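Local coordinates for protein elongation factor 1-gamma 1 (Saccharomyces cerevisiae, PDB 1NHY) that serves as a subunit of the eukaryotic elongation factor 1 complex in protein synthesis, its GST-like domain mediating interaction with the exchange-factor subunit and perhaps dimerization of the complex, at residues F173-G178 / K213-P218; D106-I111 / A166-R171; A112-P117 / S131-V136. All coordinates share one frame; numbering follows the deposited sequence.

Interaction 1. Residues F173-G178 / K213-P218; sequences FESLFG and KPLSPP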
loop_
_atom_site.group_PDB
_atom_site.type_symbol
_atom_site.label_atom_id
_atom_site.label_comp_id
_atom_site.label_asym_id
_atom_site.label_seq_id
_atom_site.Cartn_x
_atom_site.Cartn_y
_atom_site.Cartn_z
ATOM N N PHE A 173 11.547 3.952 -0.044
ATOM C CA PHE A 173 12.611 3.421 -0.878
ATOM C C PHE A 173 12.973 4.394 -1.966
ATOM O O PHE A 173 13.923 4.178 -2.693
ATOM C CB PHE A 173 12.197 2.104 -1.520
ATOM C CG PHE A 173 12.332 0.941 -0.613
ATOM C CD1 PHE A 173 13.558 0.638 -0.040
ATOM C CD2 PHE A 173 11.222 0.183 -0.277
ATOM C CE1 PHE A 173 13.683 -0.402 0.857
ATOM C CE2 PHE A 173 11.329 -0.867 0.625
ATOM C CZ PHE A 173 12.567 -1.159 1.199
ATOM N N GLU A 174 12.219 5.470 -2.087
ATOM C CA GLU A 174 12.508 6.443 -3.122
ATOM C C GLU A 174 13.161 7.701 -2.593
ATOM O O GLU A 174 13.794 8.430 -3.349
ATOM C CB GLU A 174 11.230 6.818 -3.854
ATOM C CG GLU A 174 10.563 5.637 -4.480
ATOM C CD GLU A 174 9.454 6.033 -5.429
ATOM O OE1 GLU A 174 8.508 6.733 -4.991
ATOM O OE2 GLU A 174 9.532 5.641 -6.617
ATOM N N SER A 175 13.025 7.959 -1.298
ATOM C CA SER A 175 13.591 9.178 -0.761
ATOM C C SER A 175 14.436 8.980 0.470
ATOM O O SER A 175 15.292 9.799 0.761
ATOM C CB SER A 175 12.471 10.166 -0.436
ATOM O OG SER A 175 11.470 10.155 -1.438
ATOM N N LEU A 176 14.223 7.899 1.201
ATOM C CA LEU A 176 15.003 7.729 2.411
ATOM C C LEU A 176 15.827 6.468 2.536
ATOM O O LEU A 176 16.813 6.451 3.260
ATOM C CB LEU A 176 14.090 7.835 3.634
ATOM C CG LEU A 176 13.400 9.179 3.828
ATOM C CD1 LEU A 176 12.551 9.134 5.078
ATOM C CD2 LEU A 176 14.445 10.260 3.934
ATOM N N PHE A 177 15.436 5.409 1.850
ATOM C CA PHE A 177 16.180 4.170 1.976
ATOM C C PHE A 177 17.160 3.978 0.851
ATOM O O PHE A 177 16.822 3.402 -0.185
ATOM C CB PHE A 177 15.220 3.000 2.030
ATOM C CG PHE A 177 14.229 3.102 3.141
ATOM C CD1 PHE A 177 14.501 3.869 4.267
ATOM C CD2 PHE A 177 13.037 2.403 3.087
ATOM C CE1 PHE A 177 13.600 3.933 5.319
ATOM C CE2 PHE A 177 12.134 2.464 4.141
ATOM C CZ PHE A 177 12.418 3.229 5.255
ATOM N N GLY A 178 18.385 4.448 1.066
ATOM C CA GLY A 178 19.402 4.333 0.041
ATOM C C GLY A 178 20.254 3.089 0.127
ATOM O O GLY A 178 19.843 2.057 0.667
ATOM N N LYS A 213 20.335 7.951 -2.433
ATOM C CA LYS A 213 20.667 9.260 -1.890
ATOM C C LYS A 213 19.546 9.721 -0.946
ATOM O O LYS A 213 18.583 10.370 -1.383
ATOM C CB LYS A 213 20.787 10.256 -3.048
ATOM C CG LYS A 213 21.290 9.639 -4.363
ATOM C CD LYS A 213 20.525 10.179 -5.575
ATOM C CE LYS A 213 19.071 9.727 -5.585
ATOM N NZ LYS A 213 18.917 8.272 -5.862
ATOM N N PRO A 214 19.648 9.378 0.354
ATOM C CA PRO A 214 18.633 9.774 1.334
ATOM C C PRO A 214 18.439 11.283 1.299
ATOM O O PRO A 214 19.291 12.014 1.795
ATOM C CB PRO A 214 19.241 9.315 2.656
ATOM C CG PRO A 214 19.962 8.088 2.271
ATOM C CD PRO A 214 20.646 8.492 0.976
ATOM N N LEU A 215 17.336 11.750 0.715
ATOM C CA LEU A 215 17.084 13.187 0.631
ATOM C C LEU A 215 17.561 13.921 1.878
ATOM O O LEU A 215 17.235 13.537 3.000
ATOM C CB LEU A 215 15.599 13.462 0.418
ATOM C CG LEU A 215 15.001 12.892 -0.867
ATOM C CD1 LEU A 215 13.588 13.429 -1.020
ATOM C CD2 LEU A 215 15.848 13.275 -2.071
ATOM N N SER A 216 18.345 14.973 1.670
ATOM C CA SER A 216 18.878 15.778 2.767
ATOM C C SER A 216 18.020 17.035 2.942
ATOM O O SER A 216 17.207 17.357 2.069
ATOM C CB SER A 216 20.313 16.175 2.446
ATOM O OG SER A 216 20.365 16.816 1.185
ATOM N N PRO A 217 18.192 17.764 4.068
ATOM C CA PRO A 217 17.434 18.992 4.366
ATOM C C PRO A 217 17.234 19.928 3.157
ATOM O O PRO A 217 17.825 19.716 2.095
ATOM C CB PRO A 217 18.265 19.633 5.475
ATOM C CG PRO A 217 18.756 18.450 6.231
ATOM C CD PRO A 217 19.187 17.501 5.127
ATOM N N PRO A 218 16.390 20.974 3.303
ATOM C CA PRO A 218 16.117 21.937 2.227
ATOM C C PRO A 218 17.391 22.458 1.554
ATOM O O PRO A 218 18.477 22.350 2.123
ATOM C CB PRO A 218 15.365 23.051 2.949
ATOM C CG PRO A 218 14.588 22.305 3.977
ATOM C CD PRO A 218 15.603 21.309 4.507
#
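Leu215 meets Ser175 through both backbone and side chain, and this pair is the close-packed part of the contact. The Leu215 N donates a hydrogen bond to Ser175 O at 2.8 Å. The bond is somewhat bent, with 144° at the hydrogen. The same oxygen also receives a CA-H...O contact from Pro214 CA at 3.4 Å, so the carbonyl at the end of helix 160-175 bonds Leu215 and lies against Pro214 as well. The Leu215 side chain then folds over Ser175. Its CG is anti to the carbonyl carbon (chi1 -61°), and from there CD1 reaches Ser175 CB at 3.5 Å. The Ser175 hydroxyl turns back into its own helix and makes a weak hydrogen bond to Arg171 O.

Segment 213-218 is an extended tail that follows helix 186-197 and runs back over the end of helix 160-175, within the all-helical C-terminal half of the GST fold. Leu176, the first residue to leave helical geometry, turns its side chain mainly to other partners. It packs on Ile115, Leu118 and Met133, and only its CD2 comes near the tail, 4.4 Å from Leu215 O.

The other side is looser. The exposed Pro214 ring lies beside the turn, with CG 3.7 Å from Leu176 O and 4.1 Å from Gly178 N. Lys213, just before it, is exposed to solvent. Beyond Leu215 the tail leaves segment 173-178, and Pro217 and Pro218 rest on Tyr124 instead.

Interaction 2. Residues D106-I111 / A166-R171; sequences DLCIQI and ASIFTR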
loop_
_atom_site.group_PDB
_atom_site.type_symbol
_atom_site.label_atom_id
_atom_site.label_comp_id
_atom_site.label_asym_id
_atom_site.label_seq_id
_atom_site.Cartn_x
_atom_site.Cartn_y
_atom_site.Cartn_z
ATOM N N ASP A 106 1.498 3.001 12.040
ATOM C CA ASP A 106 2.872 3.146 12.513
ATOM C C ASP A 106 3.913 3.639 11.522
ATOM O O ASP A 106 4.678 4.539 11.843
ATOM C CB ASP A 106 3.355 1.834 13.122
ATOM C CG ASP A 106 2.594 1.477 14.375
ATOM O OD1 ASP A 106 1.343 1.426 14.296
ATOM O OD2 ASP A 106 3.233 1.254 15.432
ATOM N N LEU A 107 3.951 3.065 10.331
ATOM C CA LEU A 107 4.939 3.470 9.353
ATOM C C LEU A 107 4.496 4.577 8.399
ATOM O O LEU A 107 5.245 5.513 8.141
ATOM C CB LEU A 107 5.370 2.246 8.556
ATOM C CG LEU A 107 6.354 2.453 7.410
ATOM C CD1 LEU A 107 7.718 2.874 7.950
ATOM C CD2 LEU A 107 6.455 1.169 6.632
ATOM N N CYS A 108 3.289 4.465 7.868
ATOM C CA CYS A 108 2.770 5.453 6.939
ATOM C C CYS A 108 2.684 6.844 7.570
ATOM O O CYS A 108 2.804 7.858 6.882
ATOM C CB CYS A 108 1.387 5.019 6.479
ATOM S SG CYS A 108 0.793 5.873 5.052
ATOM N N ILE A 109 2.480 6.892 8.885
ATOM C CA ILE A 109 2.355 8.164 9.587
ATOM C C ILE A 109 3.511 9.098 9.327
ATOM O O ILE A 109 3.321 10.247 8.932
ATOM C CB ILE A 109 2.296 7.995 11.109
ATOM C CG1 ILE A 109 1.108 7.134 11.501
ATOM C CG2 ILE A 109 2.177 9.351 11.754
ATOM C CD1 ILE A 109 -0.188 7.605 10.907
ATOM N N GLN A 110 4.712 8.593 9.562
ATOM C CA GLN A 110 5.921 9.378 9.401
ATOM C C GLN A 110 6.197 9.966 8.032
ATOM O O GLN A 110 6.971 10.909 7.920
ATOM C CB GLN A 110 7.110 8.556 9.875
ATOM C CG GLN A 110 6.880 8.047 11.270
ATOM C CD GLN A 110 6.320 9.134 12.166
ATOM O OE1 GLN A 110 5.581 8.863 13.097
ATOM N NE2 GLN A 110 6.678 10.373 11.885
ATOM N N ILE A 111 5.586 9.427 6.987
ATOM C CA ILE A 111 5.831 9.992 5.678
ATOM C C ILE A 111 5.605 11.514 5.713
ATOM O O ILE A 111 6.445 12.293 5.256
ATOM C CB ILE A 111 4.912 9.372 4.635
ATOM C CG1 ILE A 111 5.282 7.902 4.434
ATOM C CG2 ILE A 111 5.020 10.138 3.331
ATOM C CD1 ILE A 111 4.334 7.182 3.494
ATOM N N ALA A 166 3.662 -3.116 1.398
ATOM C CA ALA A 166 4.605 -2.913 0.297
ATOM C C ALA A 166 4.417 -1.548 -0.334
ATOM O O ALA A 166 5.386 -0.851 -0.627
ATOM C CB ALA A 166 4.432 -3.990 -0.763
ATOM N N SER A 167 3.162 -1.170 -0.547
ATOM C CA SER A 167 2.850 0.116 -1.149
ATOM C C SER A 167 3.330 1.256 -0.260
ATOM O O SER A 167 3.838 2.266 -0.741
ATOM C CB SER A 167 1.345 0.247 -1.370
ATOM O OG SER A 167 0.675 0.426 -0.136
ATOM N N ILE A 168 3.181 1.101 1.043
ATOM C CA ILE A 168 3.608 2.160 1.932
ATOM C C ILE A 168 5.115 2.369 1.872
ATOM O O ILE A 168 5.594 3.498 1.676
ATOM C CB ILE A 168 3.138 1.859 3.357
ATOM C CG1 ILE A 168 1.615 2.028 3.388
ATOM C CG2 ILE A 168 3.837 2.771 4.371
ATOM C CD1 ILE A 168 0.947 1.467 4.600
ATOM N N PHE A 169 5.857 1.276 2.018
ATOM C CA PHE A 169 7.307 1.328 1.964
ATOM C C PHE A 169 7.825 2.053 0.727
ATOM O O PHE A 169 8.827 2.759 0.791
ATOM C CB PHE A 169 7.855 -0.083 2.000
ATOM C CG PHE A 169 8.344 -0.495 3.345
ATOM C CD1 PHE A 169 9.511 0.051 3.853
ATOM C CD2 PHE A 169 7.650 -1.437 4.110
ATOM C CE1 PHE A 169 10.001 -0.337 5.109
ATOM C CE2 PHE A 169 8.132 -1.831 5.370
ATOM C CZ PHE A 169 9.311 -1.277 5.869
ATOM N N THR A 170 7.138 1.887 -0.397
ATOM C CA THR A 170 7.534 2.538 -1.639
ATOM C C THR A 170 8.193 3.924 -1.472
ATOM O O THR A 170 9.420 4.027 -1.535
ATOM C CB THR A 170 6.327 2.605 -2.557
ATOM O OG1 THR A 170 5.855 1.267 -2.760
ATOM C CG2 THR A 170 6.686 3.211 -3.887
ATOM N N ARG A 171 7.409 4.974 -1.243
ATOM C CA ARG A 171 7.978 6.317 -1.074
ATOM C C ARG A 171 9.254 6.369 -0.214
ATOM O O ARG A 171 10.125 7.205 -0.441
ATOM C CB ARG A 171 6.930 7.258 -0.486
ATOM C CG ARG A 171 5.665 7.355 -1.330
ATOM C CD ARG A 171 5.912 8.005 -2.698
ATOM N NE ARG A 171 5.306 7.244 -3.792
ATOM C CZ ARG A 171 4.657 7.777 -4.828
ATOM N NH1 ARG A 171 4.518 9.095 -4.923
ATOM N NH2 ARG A 171 4.152 6.994 -5.777
#
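Leu107 CD2 sits over the centre of the Phe169 ring, a CH-pi contact of 3.7 Å to the centroid and 14° off the ring normal. Leu107 lies roughly perpendicular to the Phe169 side chain. Leu107 CG is anti to the backbone N (chi1 177°), and CD2 continues from it to the ring face. An alanine at Phe169 would probably leave Leu107 CD2 without the ring it rests on and open a gap beside Phe143 and Trp191.

The remaining contacts are aliphatic. Ile168 CG2 lies 3.8 Å from Leu107 CD2, the two side chains running antiparallel alongside one another. The same methyl is 3.9 Å from Cys108 CB, and Ile168 CD1 touches that CB from further along the side chain. Ile111 CD1 approaches Ile168 O only loosely, at 4.3 Å.

No hydrogen bond joins the segments. Polar links run to residues outside them, such as Leu107 O to Tyr172 OH and Thr170 OG1 to Tyr205 OH.

This is apolar helix packing in the C-terminal part of the GST-like domain. The last part of helix 90-107 and the residues that follow lie against helix 160-175, with helices 126-147, 186-197 and 12-24 around them.

Interaction 3. Residues A112-P117 / S131-V136; sequences ANTIVP and SAMDAV
Ala132 CB packs against both Asn113 and Thr114, at the point where the two backbones come nearest. On Asn113 this methyl lies against CB and the backbone O.

The Thr114 side chain can be followed outward from its CB, which is directed toward helix 126-147. At CB the chain forks. CG2 is anti to the carbonyl carbon and takes the branch that meets the helix. This methyl is 3.6 Å from Ala132 CB and 4.1 Å from Met133 N. Met133 is present as selenomethionine. Its side chain is bent at chi2 and chi3, and its SE stands 4.2 Å from the Thr114 methyl. Val136, one turn on from Ala132, adds a distant touch through its own CG2. The other branch, OG1, lies between the backbone N and the carbonyl carbon (chi1 64°). It hydrogen-bonds to Gln110 O, so the hydroxyl is tied to the preceding turn and the methyl is left for the helix. Thr114 is at the N-cap position of helix 115-118, but its side chain makes no capping bond.

The Asn113 amide stays with its own segment. Its ND2 donates to Ala112 O at 2.8 Å, from above the carbonyl plane, while OD1 receives a weak bond from Gln110 NE2.

No hydrogen bond crosses between the two segments, and the contact is a small patch of van der Waals packing, mostly between side chains. It sets the turn leading into helix 115-118 against helix 126-147, in the helical C-terminal part of the GST-like domain. Tyr172 of helix 160-175 packs on Thr114, Ile115 and Val136.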
loop_
_atom_site.group_PDB
_atom_site.type_symbol
_atom_site.label_atom_id
_atom_site.label_comp_id
_atom_site.label_asym_id
_atom_site.label_seq_id
_atom_site.Cartn_x
_atom_site.Cartn_y
_atom_site.Cartn_z
ATOM N N ALA A 112 4.480 11.935 6.278
ATOM C CA ALA A 112 4.161 13.361 6.363
ATOM C C ALA A 112 5.047 14.086 7.372
ATOM O O ALA A 112 4.883 15.273 7.633
ATOM C CB ALA A 112 2.700 13.536 6.736
ATOM N N ASN A 113 5.982 13.365 7.960
ATOM C CA ASN A 113 6.879 13.965 8.934
ATOM C C ASN A 113 8.300 13.839 8.462
ATOM O O ASN A 113 9.228 14.218 9.166
ATOM C CB ASN A 113 6.729 13.298 10.295
ATOM C CG ASN A 113 5.510 13.779 11.016
ATOM O OD1 ASN A 113 5.260 13.409 12.159
ATOM N ND2 ASN A 113 4.730 14.623 10.349
ATOM N N THR A 114 8.468 13.302 7.260
ATOM C CA THR A 114 9.792 13.131 6.705
ATOM C C THR A 114 9.756 13.392 5.211
ATOM O O THR A 114 10.168 14.450 4.763
ATOM C CB THR A 114 10.317 11.716 6.963
ATOM O OG1 THR A 114 9.491 10.774 6.268
ATOM C CG2 THR A 114 10.285 11.397 8.445
ATOM N N ILE A 115 9.252 12.446 4.433
ATOM C CA ILE A 115 9.214 12.650 2.996
ATOM C C ILE A 115 8.648 14.023 2.651
ATOM O O ILE A 115 9.337 14.829 2.050
ATOM C CB ILE A 115 8.392 11.542 2.265
ATOM C CG1 ILE A 115 9.231 10.261 2.151
ATOM C CG2 ILE A 115 7.953 12.031 0.874
ATOM C CD1 ILE A 115 9.598 9.650 3.483
ATOM N N VAL A 116 7.410 14.298 3.044
ATOM C CA VAL A 116 6.796 15.589 2.734
ATOM C C VAL A 116 7.704 16.775 3.078
ATOM O O VAL A 116 7.956 17.624 2.226
ATOM C CB VAL A 116 5.444 15.771 3.472
ATOM C CG1 VAL A 116 4.714 16.984 2.915
ATOM C CG2 VAL A 116 4.593 14.512 3.338
ATOM N N PRO A 117 8.197 16.857 4.333
ATOM C CA PRO A 117 9.076 17.960 4.739
ATOM C C PRO A 117 10.333 18.038 3.861
ATOM O O PRO A 117 10.573 19.044 3.189
ATOM C CB PRO A 117 9.408 17.616 6.187
ATOM C CG PRO A 117 8.185 16.906 6.647
ATOM C CD PRO A 117 7.899 15.992 5.489
ATOM N N SER A 131 13.227 13.743 14.619
ATOM C CA SER A 131 12.499 13.002 15.640
ATOM C C SER A 131 11.513 12.043 14.965
ATOM O O SER A 131 11.201 10.983 15.502
ATOM C CB SER A 131 11.766 13.972 16.577
ATOM O OG SER A 131 11.746 13.479 17.909
ATOM N N ALA A 132 11.034 12.417 13.783
ATOM C CA ALA A 132 10.109 11.571 13.043
ATOM C C ALA A 132 10.875 10.344 12.570
ATOM O O ALA A 132 10.384 9.220 12.659
ATOM C CB ALA A 132 9.526 12.329 11.845
HETATM N N MSE A 133 12.086 10.567 12.075
HETATM C CA MSE A 133 12.919 9.478 11.595
HETATM C C MSE A 133 13.103 8.381 12.626
HETATM O O MSE A 133 13.101 7.197 12.291
HETATM C CB MSE A 133 14.285 10.006 11.186
HETATM C CG MSE A 133 14.329 10.621 9.809
HETATM SE SE MSE A 133 13.920 9.368 8.436
HETATM C CE MSE A 133 15.496 8.207 8.528
ATOM N N ASP A 134 13.280 8.782 13.880
ATOM C CA ASP A 134 13.469 7.829 14.973
ATOM C C ASP A 134 12.275 6.894 15.050
ATOM O O ASP A 134 12.415 5.701 15.348
ATOM C CB ASP A 134 13.614 8.575 16.293
ATOM C CG ASP A 134 14.753 9.572 16.270
ATOM O OD1 ASP A 134 15.925 9.139 16.179
ATOM O OD2 ASP A 134 14.471 10.792 16.335
ATOM N N ALA A 135 11.097 7.464 14.798
ATOM C CA ALA A 135 9.853 6.714 14.784
ATOM C C ALA A 135 10.010 5.684 13.674
ATOM O O ALA A 135 9.870 4.480 13.905
ATOM C CB ALA A 135 8.696 7.645 14.479
ATOM N N VAL A 136 10.321 6.176 12.473
ATOM C CA VAL A 136 10.532 5.338 11.299
ATOM C C VAL A 136 11.474 4.188 11.625
ATOM O O VAL A 136 11.180 3.035 11.326
ATOM C CB VAL A 136 11.128 6.153 10.132
ATOM C CG1 VAL A 136 11.424 5.245 8.961
ATOM C CG2 VAL A 136 10.153 7.232 9.705
#

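Overall arrangement
Interactions 1 and 2 share helix 160-175, and their centres are about 14 Å apart. The centre of interaction 3 is about 10 Å from that of interaction 2 and about 11 Å from that of interaction 1. Along the chain, interaction 3 falls wholly between the two segments of interaction 2, and interaction 1 closes last. They also touch: Phe177 meets Phe169, Gln110 packs on Val136, and Ile111 O probably accepts a hydrogen bond from Val116 N. Helices 90-107, 115-118, 126-147 and 160-175 are thus joined in one packed region, with the C-terminal tail against the end of helix 160-175. This region is part of the GST-like domain, which mediates interaction with eEFB1 and may dimerize the complex.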